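Local coordinates for putative endonuclease/exonuclease/phosphatase family protein (Bacteroides thetaiotaomicron, PDB 3MPR), which probably acts as a metal-dependent nuclease or related phosphodiester-cleaving hydrolase of the DNase I-like superfamily, at residues P4-V9 against K284-D290; M38-F44 against V243-T247; I70-R74 against K98-W102. The contacts are given in a common frame with arbitrary orientation. Residue numbers count along the deposited sequence, not the author numbering.

Contact 1 (P4-V9 against K284-D290); sequences PTSLTV and KVELVFD
V9 (chi1 m) lays CG2 over CB of its pair partner V285 (4.0 Å) and, diagonally, reaches CD1 of L287 (4.1 Å). The axes of 5-9 and 284-289 approach to 4.7 Å at 162° between their N-to-C directions, and both backbones are extended (phi -107 to -132°, psi 120 to 162°). T5-F289, L7-L287 and V9-V285 are antiparallel hydrogen-bonded pairs: T5 N to F289 O, F289 N to T5 O, L287 N to L7 O, V9 N to V285 O and V285 N to V9 O are all 2.8 Å, L7 N to L287 O 3.0 Å. S6-V288 and T8-E286 are the non-hydrogen-bonded pairs, their CA atoms 4.5 Å apart. A water accepts from T5 OG1 (2.7 Å) and donates to F289 O (3.2 Å); T5 OG1 also hydrogen-bonds T132 OG1. L7 and L287 (both chi1 m, chi2 t) touch CB to CB at 4.5 Å. The S6, T8, E286 and V288 face carries more polar side chains but touches by van der Waals contact, S6 OG to V288 CG2 and T8 OG1 to E286 CG both 3.7 Å; E286 OE1 forms a salt bridge with R240. This joins the chain ends inside the DNase I-like sandwich. The T5, L7 and V9 face turns to the second sheet, where V9 and L287 meet I174, while 283-289 is flanked by 5-13 and 237-243.

Contact 2 (M38-F44 against V243-T247); sequences MVQYHDF and VLTDT
A Schellman motif closes helix 28-41 here, and its C-terminal side chains pack on the loop 243-247 that follows strand 237-243, next to the second subunit of the assembly. The motif is defined by F44 N to V39 O and D43 N to Q40 O, both 3.2 Å, with D43 as the C-prime residue at phi/psi 55/50°; H42, at -92/10°, is the first residue to leave helical angles, although its N still bonds M38 O at 2.8 Å. H42 ND1 adds a weak bond of 3.3 Å to the same M38 O, with the imidazole at chi1 m and chi2 103°. L244, with chi1 m and chi2 t, enters between the side chains of the helix end: its CD1 stands 3.7 Å from the H42 ring centroid and 15° off the ring normal, a CH-pi contact over the face, and the same methyl is 4.1 Å from F44 CZ at that ring's edge. Selenomethionine M38 (m, t, p) curls its CE to 3.6 Å from both L244 CB and D246 CG. The nearest CA pair, M38 to D246, is 8.1 Å apart and no direct hydrogen bond crosses, so packing joins the segments. D246 OD2 accepts from Y208 of the second subunit, and T245 and T247 also pair with that subunit, which places the loop at the dimer interface. A water sits 2.7 Å from D246 OD1 and, more weakly, 3.5 Å from H42 NE2, while H42 CE1 comes within 3.0 Å of D246 OD2.

Contact 3 (I70-R74 against K98-W102); sequences IGVGR and KGDFW
I70 ends strand 67-70, an outermost strand of the seven-stranded sheet in this DNase I-like sandwich, and the chain then runs beside 98-102, the end of an outermost strand of the other sheet. End to end the two directions differ by only 12°, yet the nearest CA pair, G71-D100, is 6.6 Å apart, so side chains rather than paired backbones bridge the two sheet edges. I70 (chi1 p, chi2 t) sets CG2 3.6 Å from CD of K98, whose aliphatic chain is extended beyond a p chi1. At G71, phi/psi of 125/134° would jam a CB against the preceding carbonyl O; its N donates to a water at 2.8 Å, which K98 NZ reaches weakly at 3.4 Å, and its CA is 3.4 Å from D100 OD2. V72 N bonds that carboxylate oxygen, D100 OD2, at 3.1 Å and 158°, and D100 OD2 also hydrogen-bonds S123 OG on the adjacent strand 121-129. The V72 side chain (chi1 m) packs its CG2 3.6 Å from D100 CG and 4.5 Å from W102 CH2. G73 O is 4.0 Å from W102 CZ2, at the edge of the indole. R74 leads its guanidinium away from this strand; the side chain is about 6 Å from that of E51, which binds Mg2+ in a deposited structure of this protein though none is bound to this chain here, so the loop lies near the metal site. The indole of W102 (chi1 m, chi2 -98°) turns back so that NE1 donates to R74 O at 2.8 Å and 162°.

Overall arrangement
Contacts 1 and 2 are neighbours, their centres about 16 Å apart, and K284 joins them: its NZ probably hydrogen-bonds H42 O at 2.9 Å and its CB packs on L244 CD1 at 4.1 Å. Contact 3 is remote, with nearest atoms about 13 Å from either, and lies across the chain's centre from contact 2. Burial and chemistry differ accordingly. Contact 1, partly buried, is regular main-chain pairing inside one sheet. All touching residues of contact 2 are buried, and it relies on apolar and CH-pi packing beside the second subunit. Contact 3, partly buried, links edges of both sheets through side-chain-to-backbone bonds.

Contact 1 (P4-V9 against K284-D290)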
# COMPACT_ATOMS: atom_id res chain seq x y z
N PRO A 4 -4.52 8.10 23.36
CA PRO A 4 -5.08 7.09 22.46
C PRO A 4 -3.94 6.39 21.73
O PRO A 4 -2.86 6.96 21.59
CB PRO A 4 -5.92 7.91 21.46
CG PRO A 4 -5.54 9.38 21.69
CD PRO A 4 -4.45 9.43 22.73
N THR A 5 -4.18 5.17 21.28
CA THR A 5 -3.12 4.41 20.65
C THR A 5 -3.52 4.07 19.23
O THR A 5 -4.64 3.65 18.98
CB THR A 5 -2.84 3.11 21.44
OG1 THR A 5 -2.43 3.45 22.76
CG2 THR A 5 -1.75 2.29 20.76
N SER A 6 -2.60 4.29 18.28
CA SER A 6 -2.82 3.84 16.90
C SER A 6 -1.93 2.66 16.57
O SER A 6 -0.73 2.68 16.87
CB SER A 6 -2.56 4.99 15.91
OG SER A 6 -3.54 5.97 16.07
N LEU A 7 -2.51 1.62 15.97
CA LEU A 7 -1.77 0.42 15.60
C LEU A 7 -2.03 0.03 14.15
O LEU A 7 -3.16 0.07 13.69
CB LEU A 7 -2.25 -0.76 16.46
CG LEU A 7 -2.00 -0.75 17.96
CD1 LEU A 7 -2.68 -1.95 18.59
CD2 LEU A 7 -0.50 -0.76 18.23
N THR A 8 -0.98 -0.40 13.44
CA THR A 8 -1.19 -1.03 12.15
C THR A 8 -0.89 -2.51 12.29
O THR A 8 0.22 -2.88 12.66
CB THR A 8 -0.27 -0.45 11.08
OG1 THR A 8 -0.62 0.92 10.89
CG2 THR A 8 -0.44 -1.20 9.76
N VAL A 9 -1.88 -3.35 12.02
CA VAL A 9 -1.70 -4.79 12.17
C VAL A 9 -1.97 -5.47 10.83
O VAL A 9 -2.55 -4.85 9.93
CB VAL A 9 -2.61 -5.38 13.27
CG1 VAL A 9 -2.37 -4.65 14.61
CG2 VAL A 9 -4.09 -5.29 12.87
N LYS A 284 -4.27 -5.83 5.77
CA LYS A 284 -3.69 -4.80 6.63
C LYS A 284 -4.82 -3.98 7.25
O LYS A 284 -5.69 -3.47 6.54
CB LYS A 284 -2.75 -3.89 5.82
CG LYS A 284 -2.33 -2.64 6.57
CD LYS A 284 -1.47 -1.72 5.72
CE LYS A 284 -1.44 -0.30 6.31
NZ LYS A 284 -0.38 0.56 5.67
N VAL A 285 -4.79 -3.84 8.57
CA VAL A 285 -5.85 -3.10 9.28
C VAL A 285 -5.25 -2.04 10.21
O VAL A 285 -4.28 -2.30 10.92
CB VAL A 285 -6.75 -4.06 10.08
CG1 VAL A 285 -7.69 -3.26 11.03
CG2 VAL A 285 -7.56 -4.96 9.12
N GLU A 286 -5.81 -0.84 10.17
CA GLU A 286 -5.34 0.25 11.00
C GLU A 286 -6.38 0.47 12.09
O GLU A 286 -7.56 0.63 11.81
CB GLU A 286 -5.12 1.52 10.16
CG GLU A 286 -3.91 1.38 9.21
CD GLU A 286 -4.06 2.18 7.92
OE1 GLU A 286 -3.55 3.31 7.86
OE2 GLU A 286 -4.69 1.67 6.97
N LEU A 287 -5.92 0.42 13.34
CA LEU A 287 -6.81 0.47 14.48
C LEU A 287 -6.50 1.67 15.35
O LEU A 287 -5.38 2.17 15.35
CB LEU A 287 -6.61 -0.79 15.35
CG LEU A 287 -6.88 -2.13 14.67
CD1 LEU A 287 -6.43 -3.25 15.59
CD2 LEU A 287 -8.35 -2.26 14.31
N VAL A 288 -7.50 2.13 16.10
CA VAL A 288 -7.26 3.10 17.15
C VAL A 288 -7.94 2.63 18.42
O VAL A 288 -9.06 2.08 18.38
CB VAL A 288 -7.79 4.51 16.81
CG1 VAL A 288 -7.56 5.45 17.99
CG2 VAL A 288 -7.11 5.05 15.56
N PHE A 289 -7.27 2.83 19.55
CA PHE A 289 -7.87 2.51 20.84
C PHE A 289 -7.83 3.74 21.77
O PHE A 289 -6.76 4.29 22.03
CB PHE A 289 -7.15 1.33 21.50
CG PHE A 289 -7.87 0.78 22.71
CD1 PHE A 289 -7.66 1.32 23.97
CD2 PHE A 289 -8.77 -0.26 22.57
CE1 PHE A 289 -8.33 0.81 25.07
CE2 PHE A 289 -9.44 -0.78 23.67
CZ PHE A 289 -9.22 -0.23 24.92
N ASP A 290 -9.00 4.15 22.24
CA ASP A 290 -9.13 5.29 23.15
C ASP A 290 -9.18 4.72 24.57
O ASP A 290 -10.16 4.11 24.96
CB ASP A 290 -10.44 6.00 22.80
CG ASP A 290 -10.69 7.26 23.62
OD1 ASP A 290 -10.19 7.39 24.74
OD2 ASP A 290 -11.43 8.14 23.12
O HOH W 1 -4.53 3.98 24.31

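Contact 2 (M38-F44 against V243-T247)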
# COMPACT_ATOMS: atom_id res chain seq x y z
N MSE A 38 7.33 -5.58 1.64
CA MSE A 38 5.94 -5.15 1.86
C MSE A 38 5.67 -4.81 3.32
O MSE A 38 5.01 -3.82 3.63
CB MSE A 38 4.96 -6.22 1.40
CG MSE A 38 5.01 -6.51 -0.09
SE MSE A 38 3.56 -7.71 -0.61
CE MSE A 38 2.07 -6.55 -0.18
N VAL A 39 6.16 -5.66 4.22
CA VAL A 39 6.03 -5.43 5.66
C VAL A 39 6.62 -4.07 6.04
O VAL A 39 6.04 -3.32 6.83
CB VAL A 39 6.78 -6.53 6.46
CG1 VAL A 39 6.83 -6.20 7.94
CG2 VAL A 39 6.13 -7.89 6.24
N GLN A 40 7.78 -3.76 5.48
CA GLN A 40 8.45 -2.52 5.80
C GLN A 40 7.73 -1.34 5.16
O GLN A 40 7.42 -0.36 5.84
CB GLN A 40 9.90 -2.58 5.33
CG GLN A 40 10.71 -3.64 6.07
CD GLN A 40 12.12 -3.79 5.52
OE1 GLN A 40 12.32 -3.90 4.31
NE2 GLN A 40 13.10 -3.80 6.41
N TYR A 41 7.45 -1.45 3.87
CA TYR A 41 6.82 -0.33 3.15
C TYR A 41 5.43 -0.01 3.68
O TYR A 41 5.03 1.15 3.76
CB TYR A 41 6.75 -0.61 1.65
CG TYR A 41 6.27 0.60 0.89
CD1 TYR A 41 7.14 1.63 0.58
CD2 TYR A 41 4.93 0.74 0.52
CE1 TYR A 41 6.71 2.75 -0.10
CE2 TYR A 41 4.50 1.86 -0.16
CZ TYR A 41 5.39 2.86 -0.47
OH TYR A 41 4.96 3.99 -1.13
N HIS A 42 4.68 -1.06 4.03
CA HIS A 42 3.30 -0.89 4.49
C HIS A 42 3.19 -0.75 6.00
O HIS A 42 2.09 -0.77 6.55
CB HIS A 42 2.41 -2.00 3.94
CG HIS A 42 2.14 -1.88 2.47
ND1 HIS A 42 2.78 -2.66 1.53
CD2 HIS A 42 1.31 -1.06 1.79
CE1 HIS A 42 2.35 -2.32 0.32
NE2 HIS A 42 1.46 -1.35 0.45
N ASP A 43 4.33 -0.59 6.66
CA ASP A 43 4.38 -0.22 8.07
C ASP A 43 3.60 -1.16 9.00
O ASP A 43 2.80 -0.70 9.82
CB ASP A 43 3.86 1.21 8.27
CG ASP A 43 4.72 2.25 7.57
OD1 ASP A 43 5.96 2.11 7.58
OD2 ASP A 43 4.15 3.20 6.99
N PHE A 44 3.82 -2.47 8.90
CA PHE A 44 3.16 -3.38 9.84
C PHE A 44 3.82 -3.23 11.23
O PHE A 44 5.01 -3.50 11.39
CB PHE A 44 3.27 -4.85 9.41
CG PHE A 44 2.63 -5.20 8.08
CD1 PHE A 44 1.89 -4.28 7.36
CD2 PHE A 44 2.78 -6.49 7.57
CE1 PHE A 44 1.32 -4.64 6.13
CE2 PHE A 44 2.20 -6.86 6.36
CZ PHE A 44 1.47 -5.93 5.64
N VAL A 243 -6.60 -4.94 1.38
CA VAL A 243 -5.92 -6.11 0.84
C VAL A 243 -4.84 -5.62 -0.11
O VAL A 243 -5.12 -4.88 -1.06
CB VAL A 243 -6.92 -7.02 0.09
CG1 VAL A 243 -6.20 -8.16 -0.58
CG2 VAL A 243 -7.98 -7.55 1.05
N LEU A 244 -3.60 -6.02 0.14
CA LEU A 244 -2.48 -5.51 -0.64
C LEU A 244 -2.15 -6.47 -1.78
O LEU A 244 -1.70 -7.60 -1.56
CB LEU A 244 -1.27 -5.28 0.27
CG LEU A 244 -1.66 -4.51 1.56
CD1 LEU A 244 -0.47 -4.29 2.48
CD2 LEU A 244 -2.33 -3.18 1.22
N THR A 245 -2.38 -6.01 -3.01
CA THR A 245 -2.26 -6.85 -4.20
C THR A 245 -0.90 -6.71 -4.90
O THR A 245 -0.74 -7.16 -6.04
CB THR A 245 -3.39 -6.49 -5.21
OG1 THR A 245 -3.30 -5.11 -5.59
CG2 THR A 245 -4.76 -6.74 -4.58
N ASP A 246 0.07 -6.12 -4.20
CA ASP A 246 1.37 -5.80 -4.80
C ASP A 246 1.92 -7.06 -5.46
O ASP A 246 1.80 -8.15 -4.90
CB ASP A 246 2.38 -5.35 -3.73
CG ASP A 246 1.89 -4.19 -2.87
OD1 ASP A 246 0.67 -4.09 -2.59
OD2 ASP A 246 2.76 -3.41 -2.43
N THR A 247 2.53 -6.91 -6.63
CA THR A 247 3.19 -8.04 -7.28
C THR A 247 4.60 -7.70 -7.74
O THR A 247 4.90 -6.54 -8.09
CB THR A 247 2.40 -8.52 -8.54
OG1 THR A 247 2.06 -7.39 -9.35
CG2 THR A 247 1.12 -9.24 -8.14
O HOH W 2 -0.79 -1.83 -2.17

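Contact 3 (I70-R74 against K98-W102)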
# COMPACT_ATOMS: atom_id res chain seq x y z
N ILE A 70 7.42 -14.33 17.95
CA ILE A 70 7.12 -15.31 18.99
C ILE A 70 6.26 -16.39 18.36
O ILE A 70 5.64 -16.16 17.32
CB ILE A 70 6.37 -14.69 20.16
CG1 ILE A 70 5.11 -13.97 19.67
CG2 ILE A 70 7.27 -13.70 20.92
CD1 ILE A 70 4.28 -13.38 20.79
N GLY A 71 6.24 -17.57 18.97
CA GLY A 71 5.39 -18.65 18.49
C GLY A 71 6.19 -19.90 18.21
O GLY A 71 7.25 -19.82 17.59
N VAL A 72 5.70 -21.05 18.67
CA VAL A 72 6.44 -22.30 18.53
C VAL A 72 5.91 -23.19 17.41
O VAL A 72 4.83 -22.96 16.88
CB VAL A 72 6.45 -23.11 19.84
CG1 VAL A 72 6.95 -22.25 21.00
CG2 VAL A 72 5.05 -23.66 20.13
N GLY A 73 6.69 -24.21 17.06
CA GLY A 73 6.31 -25.15 16.01
C GLY A 73 5.12 -25.99 16.40
O GLY A 73 5.04 -26.48 17.53
N ARG A 74 4.18 -26.17 15.47
CA ARG A 74 2.93 -26.86 15.79
C ARG A 74 3.06 -28.37 15.93
O ARG A 74 2.17 -29.01 16.47
CB ARG A 74 1.83 -26.53 14.77
CG ARG A 74 1.97 -27.23 13.41
CD ARG A 74 0.91 -26.71 12.46
NE ARG A 74 0.91 -27.37 11.16
CZ ARG A 74 0.10 -27.03 10.16
NH1 ARG A 74 -0.78 -26.04 10.31
NH2 ARG A 74 0.17 -27.67 9.00
N LYS A 98 3.65 -14.34 26.81
CA LYS A 98 3.42 -14.97 25.52
C LYS A 98 3.17 -16.47 25.70
O LYS A 98 3.61 -17.05 26.69
CB LYS A 98 4.61 -14.78 24.60
CG LYS A 98 5.86 -15.52 25.08
CD LYS A 98 6.97 -15.42 24.03
CE LYS A 98 8.30 -15.96 24.57
NZ LYS A 98 9.29 -16.11 23.45
N GLY A 99 2.49 -17.09 24.74
CA GLY A 99 2.21 -18.51 24.85
C GLY A 99 1.68 -19.11 23.57
O GLY A 99 1.61 -18.45 22.53
N ASP A 100 1.30 -20.38 23.64
CA ASP A 100 0.73 -21.10 22.50
C ASP A 100 -0.21 -22.15 23.06
O ASP A 100 0.04 -22.69 24.14
CB ASP A 100 1.82 -21.82 21.69
CG ASP A 100 3.05 -20.96 21.46
OD1 ASP A 100 3.90 -20.88 22.37
OD2 ASP A 100 3.18 -20.35 20.37
N PHE A 101 -1.28 -22.43 22.34
CA PHE A 101 -2.15 -23.55 22.66
C PHE A 101 -2.60 -24.23 21.37
O PHE A 101 -2.76 -23.57 20.34
CB PHE A 101 -3.34 -23.11 23.54
CG PHE A 101 -4.20 -22.01 22.93
CD1 PHE A 101 -3.90 -20.67 23.15
CD2 PHE A 101 -5.34 -22.32 22.20
CE1 PHE A 101 -4.69 -19.67 22.61
CE2 PHE A 101 -6.13 -21.32 21.66
CZ PHE A 101 -5.81 -19.99 21.86
N TRP A 102 -2.78 -25.55 21.42
CA TRP A 102 -3.28 -26.28 20.26
C TRP A 102 -4.80 -26.22 20.21
O TRP A 102 -5.45 -26.13 21.24
CB TRP A 102 -2.77 -27.73 20.26
CG TRP A 102 -1.34 -27.80 19.81
CD1 TRP A 102 -0.90 -28.09 18.55
CD2 TRP A 102 -0.18 -27.48 20.58
NE1 TRP A 102 0.47 -28.00 18.50
CE2 TRP A 102 0.94 -27.62 19.73
CE3 TRP A 102 0.03 -27.09 21.90
CZ2 TRP A 102 2.24 -27.40 20.16
CZ3 TRP A 102 1.34 -26.88 22.34
CH2 TRP A 102 2.42 -27.03 21.47
O HOH W 3 7.82 -18.20 21.25